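Local coordinates for protein mucus binding proteinn (Lactobacillus reuteri, PDB 4MT5) that probably binds mucin glycoproteins of gastrointestinal mucus as one repeat of a large cell-surface, peptidoglycan-anchored adhesin, at residues 2-7 and 59-65; 6-12 and 66-72; 109-113 and 139-144. All coordinates share one frame; numbering follows the deposited sequence.

Contact 1. Residues 2-7 and 59-65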
loop_
_atom_site.group_PDB
_atom_site.type_symbol
_atom_site.label_atom_id
_atom_site.label_comp_id
_atom_site.label_asym_id
_atom_site.label_seq_id
_atom_site.Cartn_x
_atom_site.Cartn_y
_atom_site.Cartn_z
ATOM N N GLN A 2 37.788 32.938 -2.138
ATOM C CA GLN A 2 37.485 31.721 -1.422
ATOM C C GLN A 2 36.345 30.959 -2.071
ATOM O O GLN A 2 35.671 31.458 -2.973
ATOM C CB GLN A 2 37.145 32.050 0.020
ATOM C CG GLN A 2 38.124 33.007 0.630
ATOM C CD GLN A 2 39.542 32.518 0.484
ATOM O OE1 GLN A 2 39.857 31.373 0.838
ATOM N NE2 GLN A 2 40.413 33.373 -0.061
ATOM N N THR A 3 36.148 29.735 -1.607
ATOM C CA THR A 3 35.081 28.893 -2.103
ATOM C C THR A 3 34.295 28.357 -0.921
ATOM O O THR A 3 34.854 28.095 0.143
ATOM C CB THR A 3 35.635 27.745 -2.971
ATOM O OG1 THR A 3 35.983 28.264 -4.260
ATOM C CG2 THR A 3 34.604 26.660 -3.166
ATOM N N ALA A 4 32.987 28.239 -1.092
ATOM C CA ALA A 4 32.178 27.569 -0.100
ATOM C C ALA A 4 31.161 26.714 -0.835
ATOM O O ALA A 4 30.606 27.144 -1.846
ATOM C CB ALA A 4 31.503 28.582 0.802
ATOM N N TYR A 5 30.940 25.498 -0.345
ATOM C CA TYR A 5 30.037 24.557 -1.003
ATOM C C TYR A 5 28.787 24.351 -0.156
ATOM O O TYR A 5 28.869 24.240 1.066
ATOM C CB TYR A 5 30.709 23.191 -1.223
ATOM C CG TYR A 5 31.844 23.158 -2.217
ATOM C CD1 TYR A 5 31.631 23.443 -3.564
ATOM C CD2 TYR A 5 33.127 22.810 -1.819
ATOM C CE1 TYR A 5 32.679 23.401 -4.488
ATOM C CE2 TYR A 5 34.174 22.763 -2.731
ATOM C CZ TYR A 5 33.945 23.058 -4.061
ATOM O OH TYR A 5 34.993 23.009 -4.954
ATOM N N VAL A 6 27.629 24.290 -0.803
ATOM C CA VAL A 6 26.390 23.969 -0.110
ATOM C C VAL A 6 25.823 22.722 -0.786
ATOM O O VAL A 6 25.490 22.751 -1.972
ATOM C CB VAL A 6 25.400 25.150 -0.167
ATOM C CG1 VAL A 6 24.106 24.794 0.521
ATOM C CG2 VAL A 6 26.013 26.384 0.473
ATOM N N LYS A 7 25.765 21.616 -0.049
ATOM C CA LYS A 7 25.497 20.305 -0.656
ATOM C C LYS A 7 24.182 19.734 -0.132
ATOM O O LYS A 7 24.035 19.491 1.068
ATOM C CB LYS A 7 26.670 19.344 -0.382
ATOM C CG LYS A 7 26.477 17.921 -0.865
ATOM C CD LYS A 7 27.794 17.103 -0.897
ATOM C CE LYS A 7 28.230 16.642 0.497
ATOM N NZ LYS A 7 29.440 15.757 0.482
ATOM N N PHE A 59 32.728 34.008 4.364
ATOM C CA PHE A 59 33.835 33.254 3.790
ATOM C C PHE A 59 35.013 33.307 4.754
ATOM O O PHE A 59 35.370 34.375 5.250
ATOM C CB PHE A 59 34.291 33.848 2.450
ATOM C CG PHE A 59 33.279 33.737 1.335
ATOM C CD1 PHE A 59 33.067 32.530 0.675
ATOM C CD2 PHE A 59 32.564 34.856 0.916
ATOM C CE1 PHE A 59 32.139 32.431 -0.364
ATOM C CE2 PHE A 59 31.630 34.760 -0.117
ATOM C CZ PHE A 59 31.418 33.544 -0.759
ATOM N N GLY A 60 35.614 32.148 5.013
ATOM C CA GLY A 60 36.866 32.043 5.756
ATOM C C GLY A 60 38.015 31.735 4.809
ATOM O O GLY A 60 38.184 32.422 3.810
ATOM N N VAL A 61 38.794 30.697 5.091
ATOM C CA VAL A 61 39.965 30.448 4.269
ATOM C C VAL A 61 40.066 29.035 3.772
ATOM O O VAL A 61 40.821 28.753 2.832
ATOM C CB VAL A 61 41.251 30.790 4.994
ATOM C CG1 VAL A 61 41.462 32.270 4.989
ATOM C CG2 VAL A 61 41.196 30.257 6.411
ATOM N N GLY A 62 39.333 28.127 4.390
ATOM C CA GLY A 62 39.385 26.770 3.902
ATOM C C GLY A 62 38.567 26.631 2.633
ATOM O O GLY A 62 38.271 27.603 1.941
ATOM N N THR A 63 38.203 25.396 2.326
ATOM C CA THR A 63 37.189 25.138 1.338
ATOM C C THR A 63 36.121 24.300 2.026
ATOM O O THR A 63 36.141 23.079 1.972
ATOM C CB THR A 63 37.797 24.450 0.106
ATOM O OG1 THR A 63 38.568 25.419 -0.618
ATOM C CG2 THR A 63 36.721 23.911 -0.815
ATOM N N PRO A 64 35.196 24.966 2.723
ATOM C CA PRO A 64 34.175 24.261 3.497
ATOM C C PRO A 64 32.979 23.818 2.676
ATOM O O PRO A 64 32.554 24.526 1.767
ATOM C CB PRO A 64 33.729 25.313 4.501
ATOM C CG PRO A 64 33.969 26.606 3.821
ATOM C CD PRO A 64 35.159 26.421 2.943
ATOM N N THR A 65 32.452 22.647 3.012
ATOM C CA THR A 65 31.138 22.219 2.551
ATOM C C THR A 65 30.118 22.223 3.698
ATOM O O THR A 65 30.355 21.660 4.776
ATOM C CB THR A 65 31.191 20.812 1.935
ATOM O OG1 THR A 65 31.930 20.865 0.708
ATOM C CG2 THR A 65 29.790 20.290 1.650
HETATM O O HOH W 1 36.182 29.436 2.238
#
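Tyr5 and Pro64 make the one direct hydrogen bond of this contact: Tyr5 N donates to Pro64 O over 2.8 Å, nearly straight at 166°. The bond marks where the loop 59-65 joins strand 2-10 in parallel within the ubiquitin-like beta-grasp fold of the mucin binding domain, the bridge pairing Tyr5 with Thr65. Proline suits this place because its carbonyl can serve the strand although its nitrogen has no hydrogen to offer. Nearer the start of the strand the backbones part, and a water spans them, donating to Thr3 O and to Gly62 O, both at 2.8 Å.

Side chains close the rest. Phe59, buried, brings CE1 to 4.1 Å from Ala4 CB, where a small methyl fits beside the ring. Gln2 bends at chi2 (-53°), which lays its aliphatic part along the loop, CG lying 3.2 Å from Gly60 O. Beyond these, antiparallel strand 16-24 backs the other edge of 2-7, with backbone bonds from Gln2 to Gly24 and Ala4 to Leu22, and Glu28 lies against Phe59. On the sheet face carrying Tyr5 and Thr65, Thr65 OG1 lies 3.3 Å from Tyr5 CB, oblique to the ring, and Thr3 CG2 sits over one ring face, toward its rim. With Thr63 CG2 anti to the backbone N, that methyl reaches the same ring obliquely, and it lies 3.4 Å from Tyr5 CE2.

Contact 2. Residues 6-12 and 66-72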
loop_
_atom_site.group_PDB
_atom_site.type_symbol
_atom_site.label_atom_id
_atom_site.label_comp_id
_atom_site.label_asym_id
_atom_site.label_seq_id
_atom_site.Cartn_x
_atom_site.Cartn_y
_atom_site.Cartn_z
ATOM N N VAL A 6 27.629 24.290 -0.803
ATOM C CA VAL A 6 26.390 23.969 -0.110
ATOM C C VAL A 6 25.823 22.722 -0.786
ATOM O O VAL A 6 25.490 22.751 -1.972
ATOM C CB VAL A 6 25.400 25.150 -0.167
ATOM C CG1 VAL A 6 24.106 24.794 0.521
ATOM C CG2 VAL A 6 26.013 26.384 0.473
ATOM N N LYS A 7 25.765 21.616 -0.049
ATOM C CA LYS A 7 25.497 20.305 -0.656
ATOM C C LYS A 7 24.182 19.734 -0.132
ATOM O O LYS A 7 24.035 19.491 1.068
ATOM C CB LYS A 7 26.670 19.344 -0.382
ATOM C CG LYS A 7 26.477 17.921 -0.865
ATOM C CD LYS A 7 27.794 17.103 -0.897
ATOM C CE LYS A 7 28.230 16.642 0.497
ATOM N NZ LYS A 7 29.440 15.757 0.482
ATOM N N TYR A 8 23.222 19.543 -1.035
ATOM C CA TYR A 8 21.910 19.014 -0.686
ATOM C C TYR A 8 21.890 17.520 -0.942
ATOM O O TYR A 8 22.046 17.086 -2.083
ATOM C CB TYR A 8 20.820 19.667 -1.538
ATOM C CG TYR A 8 20.692 21.162 -1.400
ATOM C CD1 TYR A 8 19.717 21.721 -0.591
ATOM C CD2 TYR A 8 21.549 22.022 -2.092
ATOM C CE1 TYR A 8 19.599 23.113 -0.467
ATOM C CE2 TYR A 8 21.441 23.405 -1.972
ATOM C CZ TYR A 8 20.463 23.943 -1.160
ATOM O OH TYR A 8 20.351 25.306 -1.043
ATOM N N VAL A 9 21.659 16.742 0.113
ATOM C CA VAL A 9 21.773 15.288 0.061
ATOM C C VAL A 9 20.461 14.547 0.327
ATOM O O VAL A 9 19.783 14.796 1.303
ATOM C CB VAL A 9 22.795 14.807 1.095
ATOM C CG1 VAL A 9 22.889 13.327 1.069
ATOM C CG2 VAL A 9 24.138 15.411 0.820
ATOM N N ASP A 10 20.125 13.619 -0.553
ATOM C CA ASP A 10 19.030 12.675 -0.336
ATOM C C ASP A 10 19.515 11.462 0.467
ATOM O O ASP A 10 20.148 10.561 -0.083
ATOM C CB ASP A 10 18.453 12.231 -1.693
ATOM C CG ASP A 10 17.470 11.084 -1.574
ATOM O OD1 ASP A 10 16.987 10.815 -0.449
ATOM O OD2 ASP A 10 17.169 10.452 -2.617
ATOM N N ASP A 11 19.192 11.440 1.759
ATOM C CA ASP A 11 19.678 10.403 2.656
ATOM C C ASP A 11 19.130 9.048 2.271
ATOM O O ASP A 11 19.773 8.034 2.511
ATOM C CB ASP A 11 19.355 10.712 4.124
ATOM C CG ASP A 11 20.189 11.888 4.688
ATOM O OD1 ASP A 11 21.026 12.438 3.932
ATOM O OD2 ASP A 11 20.025 12.257 5.886
ATOM N N THR A 12 17.956 9.027 1.648
ATOM C CA THR A 12 17.320 7.756 1.267
ATOM C C THR A 12 18.164 6.955 0.262
ATOM O O THR A 12 18.561 5.814 0.536
ATOM C CB THR A 12 15.878 7.964 0.721
ATOM O OG1 THR A 12 15.005 8.384 1.778
ATOM C CG2 THR A 12 15.337 6.687 0.154
ATOM N N TYR A 66 28.984 22.874 3.465
ATOM C CA TYR A 66 27.854 22.793 4.375
ATOM C C TYR A 66 26.796 21.859 3.766
ATOM O O TYR A 66 26.566 21.879 2.554
ATOM C CB TYR A 66 27.290 24.185 4.608
ATOM C CG TYR A 66 28.281 25.180 5.167
ATOM C CD1 TYR A 66 28.422 25.361 6.540
ATOM C CD2 TYR A 66 29.072 25.950 4.329
ATOM C CE1 TYR A 66 29.327 26.289 7.063
ATOM C CE2 TYR A 66 29.976 26.884 4.852
ATOM C CZ TYR A 66 30.089 27.037 6.209
ATOM O OH TYR A 66 30.974 27.934 6.716
ATOM N N GLU A 67 26.177 21.024 4.594
ATOM C CA GLU A 67 25.254 20.005 4.087
ATOM C C GLU A 67 23.785 20.248 4.467
ATOM O O GLU A 67 23.454 20.635 5.583
ATOM C CB GLU A 67 25.700 18.595 4.519
ATOM C CG GLU A 67 27.001 18.085 3.855
ATOM C CD GLU A 67 27.404 16.671 4.313
ATOM O OE1 GLU A 67 26.990 16.277 5.428
ATOM O OE2 GLU A 67 28.124 15.952 3.568
ATOM N N VAL A 68 22.897 20.033 3.514
ATOM C CA VAL A 68 21.469 20.067 3.802
ATOM C C VAL A 68 20.941 18.665 3.542
ATOM O O VAL A 68 20.962 18.212 2.401
ATOM C CB VAL A 68 20.716 21.095 2.900
ATOM C CG1 VAL A 68 19.233 21.087 3.202
ATOM C CG2 VAL A 68 21.272 22.499 3.090
ATOM N N HIS A 69 20.500 17.955 4.576
ATOM C CA HIS A 69 20.052 16.570 4.366
ATOM C C HIS A 69 18.517 16.439 4.214
ATOM O O HIS A 69 17.744 17.124 4.883
ATOM C CB HIS A 69 20.603 15.625 5.459
ATOM C CG HIS A 69 22.088 15.415 5.395
ATOM N ND1 HIS A 69 22.675 14.470 4.578
ATOM C CD2 HIS A 69 23.107 16.030 6.047
ATOM C CE1 HIS A 69 23.989 14.513 4.727
ATOM N NE2 HIS A 69 24.277 15.452 5.609
ATOM N N PHE A 70 18.088 15.570 3.310
ATOM C CA PHE A 70 16.674 15.289 3.126
ATOM C C PHE A 70 16.464 13.803 3.202
ATOM O O PHE A 70 17.423 13.048 3.065
ATOM C CB PHE A 70 16.216 15.721 1.748
ATOM C CG PHE A 70 16.271 17.196 1.522
ATOM C CD1 PHE A 70 15.130 17.970 1.647
ATOM C CD2 PHE A 70 17.451 17.809 1.160
ATOM C CE1 PHE A 70 15.173 19.321 1.415
ATOM C CE2 PHE A 70 17.492 19.160 0.933
ATOM C CZ PHE A 70 16.355 19.916 1.063
ATOM N N LYS A 71 15.215 13.388 3.419
ATOM C CA LYS A 71 14.800 11.989 3.217
ATOM C C LYS A 71 13.525 11.982 2.395
ATOM O O LYS A 71 12.863 13.014 2.260
ATOM C CB LYS A 71 14.565 11.260 4.536
ATOM C CG LYS A 71 13.491 11.898 5.404
ATOM C CD LYS A 71 13.228 11.081 6.659
ATOM C CE LYS A 71 12.615 11.941 7.772
ATOM N NZ LYS A 71 12.468 11.114 9.012
ATOM N N HIS A 72 13.185 10.829 1.835
ATOM C CA HIS A 72 11.955 10.706 1.057
ATOM C C HIS A 72 10.716 10.821 1.934
ATOM O O HIS A 72 10.659 10.270 3.033
ATOM C CB HIS A 72 11.917 9.379 0.304
ATOM C CG HIS A 72 12.815 9.336 -0.892
ATOM N ND1 HIS A 72 12.727 8.350 -1.854
ATOM C CD2 HIS A 72 13.815 10.158 -1.288
ATOM C CE1 HIS A 72 13.635 8.567 -2.788
ATOM N NE2 HIS A 72 14.311 9.656 -2.467
#
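The imidazole of His72 carries Thr12 CG2 over the centre of one face, 3.7 Å from the ring centroid, a CH-pi contact, while Asp10 approaches its edge. Asp10 CG stands trans to its backbone N (chi1 171°), sending the carboxylate along the strand to this edge. There His72 NE2 donates to Asp10 OD2 (3.0 Å, a bent 135°) on the syn side but out of the carboxylate plane; Asp120 takes the ring's ND1, and Thr13 shares Asp10 OD2. On the face that carries Lys7 and Val9, the edge of His69 meets Asp11: ND1 donates to the syn lone pair of OD1 at 2.7 Å, with ring and carboxylate planes 52° apart. Its NE2 donates to Glu67 OE1, restraining ring rotation, and Val9 CB packs obliquely against it. Phe70 and Tyr8 meet edge to edge, CE2 of Phe70 lying 3.7 Å from CD1 of Tyr8, beside Val68; helix 35-42 covers Val68 and Phe70 through Ile38, and Tyr8 OH bonds to Tyr32 OH.

Beneath these side chains runs the parallel pairing of the beta-grasp sheet, strands 2-10 and 65-77. Lys7 bonds to Tyr66 and Val68, Val9 to Val68 and Phe70, and Asp11 N to Phe70 O, while Tyr8 and Asp10 turn their backbone groups away. Thr12 OG1 accepts from His72 N at 3.0 Å, and Thr12 N closes an Asx turn on Asp10 OD1. Lys7 NZ adds a long, weak salt bridge to Glu67 OE2. Carboxylates at both nitrogens of His69 (Asp11, Glu67) and His72 (Asp10, Asp120) would probably favour the charged, doubly protonated imidazolium.

Contact 3. Residues 109-113 and 139-144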
loop_
_atom_site.group_PDB
_atom_site.type_symbol
_atom_site.label_atom_id
_atom_site.label_comp_id
_atom_site.label_asym_id
_atom_site.label_seq_id
_atom_site.Cartn_x
_atom_site.Cartn_y
_atom_site.Cartn_z
ATOM N N THR A 109 -21.936 -16.337 -0.277
ATOM C CA THR A 109 -21.219 -15.719 0.836
ATOM C C THR A 109 -19.915 -15.071 0.346
ATOM O O THR A 109 -19.159 -15.668 -0.419
ATOM C CB THR A 109 -20.953 -16.741 1.969
ATOM O OG1 THR A 109 -20.178 -17.831 1.459
ATOM C CG2 THR A 109 -22.271 -17.295 2.515
ATOM N N ALA A 110 -19.662 -13.841 0.774
ATOM C CA ALA A 110 -18.500 -13.111 0.287
ATOM C C ALA A 110 -17.502 -12.809 1.403
ATOM O O ALA A 110 -17.887 -12.608 2.559
ATOM C CB ALA A 110 -18.942 -11.821 -0.380
ATOM N N VAL A 111 -16.218 -12.783 1.056
ATOM C CA VAL A 111 -15.203 -12.251 1.962
ATOM C C VAL A 111 -14.347 -11.228 1.225
ATOM O O VAL A 111 -13.885 -11.480 0.118
ATOM C CB VAL A 111 -14.326 -13.353 2.610
ATOM C CG1 VAL A 111 -13.681 -14.213 1.560
ATOM C CG2 VAL A 111 -13.273 -12.738 3.513
ATOM N N THR A 112 -14.179 -10.057 1.835
ATOM C CA THR A 112 -13.344 -9.005 1.274
ATOM C C THR A 112 -12.091 -8.833 2.119
ATOM O O THR A 112 -12.181 -8.553 3.316
ATOM C CB THR A 112 -14.088 -7.652 1.207
ATOM O OG1 THR A 112 -15.163 -7.738 0.267
ATOM C CG2 THR A 112 -13.153 -6.540 0.768
ATOM N N PHE A 113 -10.930 -9.013 1.494
ATOM C CA PHE A 113 -9.654 -8.776 2.147
ATOM C C PHE A 113 -9.224 -7.346 1.849
ATOM O O PHE A 113 -9.275 -6.922 0.699
ATOM C CB PHE A 113 -8.605 -9.751 1.625
ATOM C CG PHE A 113 -8.835 -11.166 2.046
ATOM C CD1 PHE A 113 -8.348 -11.629 3.256
ATOM C CD2 PHE A 113 -9.533 -12.041 1.232
ATOM C CE1 PHE A 113 -8.553 -12.935 3.650
ATOM C CE2 PHE A 113 -9.742 -13.352 1.620
ATOM C CZ PHE A 113 -9.250 -13.799 2.832
ATOM N N ALA A 139 -5.931 -10.811 9.468
ATOM C CA ALA A 139 -6.077 -12.193 9.014
ATOM C C ALA A 139 -5.589 -12.356 7.576
ATOM O O ALA A 139 -5.814 -11.486 6.738
ATOM C CB ALA A 139 -7.519 -12.645 9.128
ATOM N N ASP A 140 -4.934 -13.482 7.306
ATOM C CA ASP A 140 -4.393 -13.789 5.987
ATOM C C ASP A 140 -5.234 -14.788 5.230
ATOM O O ASP A 140 -4.962 -15.091 4.069
ATOM C CB ASP A 140 -2.986 -14.350 6.107
ATOM C CG ASP A 140 -1.965 -13.278 6.378
ATOM O OD1 ASP A 140 -2.284 -12.086 6.149
ATOM O OD2 ASP A 140 -0.845 -13.623 6.813
ATOM N N SER A 141 -6.246 -15.319 5.898
ATOM C CA SER A 141 -7.170 -16.251 5.266
ATOM C C SER A 141 -8.493 -16.250 6.007
ATOM O O SER A 141 -8.659 -15.571 7.017
ATOM C CB SER A 141 -6.585 -17.656 5.237
ATOM O OG SER A 141 -6.152 -18.032 6.527
ATOM N N LYS A 142 -9.441 -17.007 5.494
ATOM C CA LYS A 142 -10.767 -17.063 6.083
ATOM C C LYS A 142 -11.328 -18.399 5.652
ATOM O O LYS A 142 -11.107 -18.832 4.522
ATOM C CB LYS A 142 -11.625 -15.881 5.587
ATOM C CG LYS A 142 -13.112 -15.945 5.908
ATOM C CD LYS A 142 -13.385 -16.061 7.407
ATOM C CE LYS A 142 -14.888 -15.934 7.700
ATOM N NZ LYS A 142 -15.718 -16.701 6.701
ATOM N N THR A 143 -11.991 -19.094 6.561
ATOM C CA THR A 143 -12.621 -20.343 6.179
ATOM C C THR A 143 -14.096 -20.073 5.958
ATOM O O THR A 143 -14.740 -19.368 6.741
ATOM C CB THR A 143 -12.434 -21.452 7.228
ATOM O OG1 THR A 143 -13.100 -21.083 8.440
ATOM C CG2 THR A 143 -10.955 -21.692 7.501
ATOM N N PHE A 144 -14.624 -20.603 4.863
ATOM C CA PHE A 144 -16.045 -20.508 4.631
ATOM C C PHE A 144 -16.719 -21.583 5.458
ATOM O O PHE A 144 -16.284 -22.741 5.447
ATOM C CB PHE A 144 -16.356 -20.703 3.158
ATOM C CG PHE A 144 -16.184 -19.465 2.342
ATOM C CD1 PHE A 144 -16.915 -18.318 2.638
ATOM C CD2 PHE A 144 -15.306 -19.442 1.270
ATOM C CE1 PHE A 144 -16.768 -17.165 1.882
ATOM C CE2 PHE A 144 -15.152 -18.295 0.506
ATOM C CZ PHE A 144 -15.885 -17.152 0.814
#
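Phe144 reaches across to strand 104-120 and sets its ring against Thr109 and Val111. Its CZ lies 3.7 Å from Val111 CG1, and its CE1 is 3.5 Å from Thr109 OG1; both approaches are oblique to the ring. Thr109 and Phe144 lie alongside one another, head to tail, and a benzyl group is long enough to bridge backbones that stand far apart here. Phe113 does the same from the other strand. Its edge meets the backbone of the turn, CE1 lying 3.9 Å from Ser141 CA, and the carbonyl of Ala139 and the N of Lys142 also lie near the ring plane.

No hydrogen bond joins the two segments. Strands 109-113 and 142-144 run antiparallel at 174°, but their axes come no closer than 9.1 Å, so this is face-to-face packing between two sheets of the Muc B2-like domain rather than pairing within one: 104-120 pairs with 85-96, and 142-148 with 161-167. Val167 of strand 161-167 touches both Val111 and Phe144, while Trp132 and Val134 line Phe113.

Val111 stands between the two phenylalanines, and its branched side chain serves both directions. With CG1 set between the backbone N and the carbonyl carbon (chi1 56°), that methyl faces Phe144, while CG2 lies over a face of the Phe113 ring, toward its rim, and also touches Lys142 CG at 4.0 Å. Lys142 contributes aliphatic carbons to the packing; bends at chi2 and chi4 carry its NZ back to Thr143 O, 2.8 Å away, above the carbonyl plane.

How the contacts relate
Contacts 1 and 2 are successive parts of one parallel pairing, strand 2-10 beside 65-77: they share Val6 and Lys7, and Tyr5 O and Tyr66 N, 2.8 Å apart, probably bond where one passes into the other. Contact 1 is a surface contact, opening into a loop where water replaces direct bonds. Contact 2 is partly buried, with a regular backbone ladder and histidine–carboxylate bonds. Contact 3, also partly buried, lies in the Muc B2-like domain, its centre about 45 Å from that of contact 2, and joins separate sheets mainly through side-chain carbon atoms, without a hydrogen bond. Strand 104-120, used there, nevertheless pairs with 65-77, so one sheet reaches all three contacts along the elongated chain.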